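PDB 3SGH: SusD homolog from Bacteroides thetaiotaomicron, which probably binds glycans at the outer membrane as a SusD-like lipoprotein and probably serves polysaccharide uptake. Local coordinates for residues A[272-277]-A[281-286]. Sequence-based numbering, arbitrary orientation.
Sequences TPQTQT and GYVGVR
The ring of Tyr-282 and the pyrrolidine ring of Pro-273 run alongside each other in the same direction, with Pro-273 CD 3.7 Å from Tyr-282 CE1. The peptide bond leading into the proline meets the ring obliquely: Tyr-282 CD1 comes within 3.8 Å of Thr-272 O. Although the Tyr-282 side chain sets out away from residues 272-277, CG stands anti to its carbonyl carbon (chi1 -58°), and this brings the end of the ring back beside the Thr-272–Pro-273 junction. Tyr-282 also touches Arg-267 and Pro-268 of helix 267-270. The other flat group, the Gln-274 amide, is held at both its oxygen and its nitrogen by its own loop. Gln-274 OE1 accepts Thr-277 N at 3.0 Å on a lone pair in the carbonyl plane, and a weaker, strongly bent bond from Gln-276 N; NE2 gives bonds to Thr-277 OG1, 24° out of the amide plane, and to the carbonyl of Gly-280. A chain bent at chi2 (84°) folds the amide back onto this turn, while the aliphatic part faces the other segment, Gln-274 CG lying 3.9 Å from Val-283 CG2. With an alanine here, the Thr-277 N-H and the Gly-280 carbonyl would probably lose these partners, the turn would be freer to move, and the CG packing on Val-283 would go. Between the two side-chain contacts, a single backbone bond joins the segments, from Gln-274 N to Gly-281 O at 2.9 Å; the same oxygen receives a CA-H...O contact from Pro-273. Ser-302 takes part on both sides, its hydroxyl bonding to Thr-272 O and Val-283 N. The whole is an irregular surface loop, its two arms crossing at a single backbone bond and its turn held by a glutamine side chain, in the long connection between helix 267-270 and strand 314-317 of this largely helical SusD-like fold.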
ATOM      1  N   THR A 272      13.530  -4.333 -14.840  1.00 14.87           N
ATOM      2  CA  THR A 272      14.384  -4.764 -15.941  1.00 16.34           C
ATOM      3  C   THR A 272      14.385  -3.688 -17.004  1.00 16.00           C
ATOM      4  O   THR A 272      13.371  -3.001 -17.169  1.00 16.68           O
ATOM      5  CB  THR A 272      13.884  -6.072 -16.558  1.00 16.02           C
ATOM      6  OG1 THR A 272      12.553  -5.891 -17.081  1.00 15.54           O
ATOM      7  CG2 THR A 272      13.888  -7.152 -15.524  1.00 17.73           C
ATOM      8  N   PRO A 273      15.497  -3.527 -17.716  1.00 17.42           N
ATOM      9  CA  PRO A 273      15.555  -2.646 -18.882  1.00 17.79           C
ATOM     10  C   PRO A 273      14.562  -3.113 -19.947  1.00 17.21           C
ATOM     11  O   PRO A 273      14.350  -4.325 -20.100  1.00 17.46           O
ATOM     12  CB  PRO A 273      16.992  -2.859 -19.400  1.00 17.67           C
ATOM     13  CG  PRO A 273      17.750  -3.113 -18.170  1.00 20.19           C
ATOM     14  CD  PRO A 273      16.844  -3.982 -17.332  1.00 19.14           C
ATOM     15  N   GLN A 274      13.968  -2.161 -20.665  1.00 16.96           N
ATOM     16  CA  GLN A 274      13.105  -2.479 -21.804  1.00 16.20           C
ATOM     17  C   GLN A 274      13.912  -3.163 -22.876  1.00 16.79           C
ATOM     18  O   GLN A 274      15.096  -2.880 -23.041  1.00 16.76           O
ATOM     19  CB  GLN A 274      12.401  -1.239 -22.343  1.00 16.56           C
ATOM     20  CG  GLN A 274      13.291  -0.196 -22.976  1.00 17.27           C
ATOM     21  CD  GLN A 274      13.620  -0.470 -24.436  1.00 17.64           C
ATOM     22  OE1 GLN A 274      12.882  -1.191 -25.160  1.00 16.45           O
ATOM     23  NE2 GLN A 274      14.701   0.160 -24.904  1.00 18.59           N
ATOM     24  N   THR A 275      13.279  -4.095 -23.588  1.00 17.82           N
ATOM     25  CA  THR A 275      13.959  -4.820 -24.658  1.00 18.61           C
ATOM     26  C   THR A 275      13.208  -4.687 -26.000  1.00 18.94           C
ATOM     27  O   THR A 275      13.492  -5.426 -26.968  1.00 20.63           O
ATOM     28  CB  THR A 275      14.107  -6.306 -24.313  1.00 19.00           C
ATOM     29  OG1 THR A 275      12.791  -6.863 -24.118  1.00 18.17           O
ATOM     30  CG2 THR A 275      15.009  -6.483 -23.057  1.00 18.97           C
ATOM     31  N   GLN A 276      12.266  -3.757 -26.055  1.00 17.75           N
ATOM     32  CA  GLN A 276      11.509  -3.509 -27.295  1.00 17.53           C
ATOM     33  C   GLN A 276      12.421  -2.961 -28.390  1.00 18.71           C
ATOM     34  O   GLN A 276      12.269  -3.328 -29.571  1.00 18.52           O
ATOM     35  CB  GLN A 276      10.364  -2.530 -27.024  1.00 16.83           C
ATOM     36  CG  GLN A 276       9.476  -2.261 -28.237  1.00 19.93           C
ATOM     37  CD  GLN A 276       8.819  -3.536 -28.799  1.00 21.04           C
ATOM     38  OE1 GLN A 276       8.410  -4.449 -28.047  1.00 21.18           O
ATOM     39  NE2 GLN A 276       8.703  -3.598 -30.137  1.00 23.06           N
ATOM     40  N   THR A 277      13.336  -2.075 -28.004  1.00 18.11           N
ATOM     41  CA  THR A 277      14.291  -1.482 -28.919  1.00 18.13           C
ATOM     42  C   THR A 277      15.702  -1.733 -28.438  1.00 19.77           C
ATOM     43  O   THR A 277      15.888  -2.216 -27.320  1.00 21.16           O
ATOM     44  CB  THR A 277      14.088   0.059 -29.032  1.00 18.71           C
ATOM     45  OG1 THR A 277      14.669   0.718 -27.895  1.00 18.89           O
ATOM     46  CG2 THR A 277      12.619   0.425 -29.133  1.00 17.37           C
ATOM     47  N   GLY A 281      17.847   0.929 -21.246  1.00 18.83           N
ATOM     48  CA  GLY A 281      17.207   1.893 -20.322  1.00 18.84           C
ATOM     49  C   GLY A 281      15.891   1.344 -19.753  1.00 16.94           C
ATOM     50  O   GLY A 281      15.413   0.296 -20.170  1.00 17.87           O
ATOM     51  N   TYR A 282      15.314   2.115 -18.840  1.00 16.27           N
ATOM     52  CA  TYR A 282      14.130   1.778 -18.111  1.00 15.78           C
ATOM     53  C   TYR A 282      13.012   2.622 -18.656  1.00 15.35           C
ATOM     54  O   TYR A 282      13.138   3.820 -18.730  1.00 16.49           O
ATOM     55  CB  TYR A 282      14.324   2.013 -16.593  1.00 15.15           C
ATOM     56  CG  TYR A 282      15.485   1.205 -16.058  1.00 16.71           C
ATOM     57  CD1 TYR A 282      15.326  -0.133 -15.712  1.00 16.69           C
ATOM     58  CD2 TYR A 282      16.759   1.764 -15.964  1.00 19.30           C
ATOM     59  CE1 TYR A 282      16.403  -0.913 -15.265  1.00 19.73           C
ATOM     60  CE2 TYR A 282      17.845   0.992 -15.479  1.00 20.48           C
ATOM     61  CZ  TYR A 282      17.651  -0.333 -15.152  1.00 18.68           C
ATOM     62  OH  TYR A 282      18.708  -1.062 -14.698  1.00 22.35           O
ATOM     63  N   VAL A 283      11.949   1.952 -19.101  1.00 15.78           N
ATOM     64  CA  VAL A 283      10.763   2.602 -19.651  1.00 15.18           C
ATOM     65  C   VAL A 283       9.522   1.911 -19.101  1.00 15.12           C
ATOM     66  O   VAL A 283       9.267   0.701 -19.351  1.00 14.68           O
ATOM     67  CB  VAL A 283      10.738   2.598 -21.197  1.00 15.48           C
ATOM     68  CG1 VAL A 283       9.476   3.290 -21.699  1.00 15.23           C
ATOM     69  CG2 VAL A 283      12.027   3.273 -21.831  1.00 15.07           C
ATOM     70  N   GLY A 284       8.751   2.664 -18.320  1.00 14.79           N
ATOM     71  CA  GLY A 284       7.470   2.174 -17.789  1.00 15.01           C
ATOM     72  C   GLY A 284       6.317   2.332 -18.763  1.00 15.14           C
ATOM     73  O   GLY A 284       6.468   2.959 -19.824  1.00 15.90           O
ATOM     74  N   VAL A 285       5.178   1.774 -18.375  1.00 13.97           N
ATOM     75  CA  VAL A 285       3.922   1.833 -19.126  1.00 13.88           C
ATOM     76  C   VAL A 285       3.006   2.869 -18.533  1.00 13.49           C
ATOM     77  O   VAL A 285       2.786   2.887 -17.324  1.00 13.33           O
ATOM     78  CB  VAL A 285       3.224   0.439 -19.173  1.00 13.94           C
ATOM     79  CG1 VAL A 285       1.895   0.529 -20.025  1.00 14.33           C
ATOM     80  CG2 VAL A 285       4.185  -0.603 -19.699  1.00 13.14           C
ATOM     81  N   ARG A 286       2.446   3.751 -19.377  1.00 14.06           N
ATOM     82  CA  ARG A 286       1.486   4.723 -18.895  1.00 14.58           C
ATOM     83  C   ARG A 286       0.182   3.990 -18.507  1.00 14.73           C
ATOM     84  O   ARG A 286      -0.442   3.335 -19.351  1.00 15.36           O
ATOM     85  CB  ARG A 286       1.228   5.784 -19.962  1.00 14.85           C
ATOM     86  CG  ARG A 286       0.269   6.885 -19.532  1.00 12.97           C
ATOM     87  CD  ARG A 286       0.938   7.910 -18.566  1.00 14.98           C
ATOM     88  NE  ARG A 286      -0.064   8.869 -18.126  1.00 15.05           N
ATOM     89  CZ  ARG A 286      -0.508   9.918 -18.809  1.00 15.33           C
ATOM     90  NH1 ARG A 286       0.042  10.275 -19.935  1.00 16.69           N
ATOM     91  NH2 ARG A 286      -1.510  10.651 -18.311  1.00 16.29           N
TER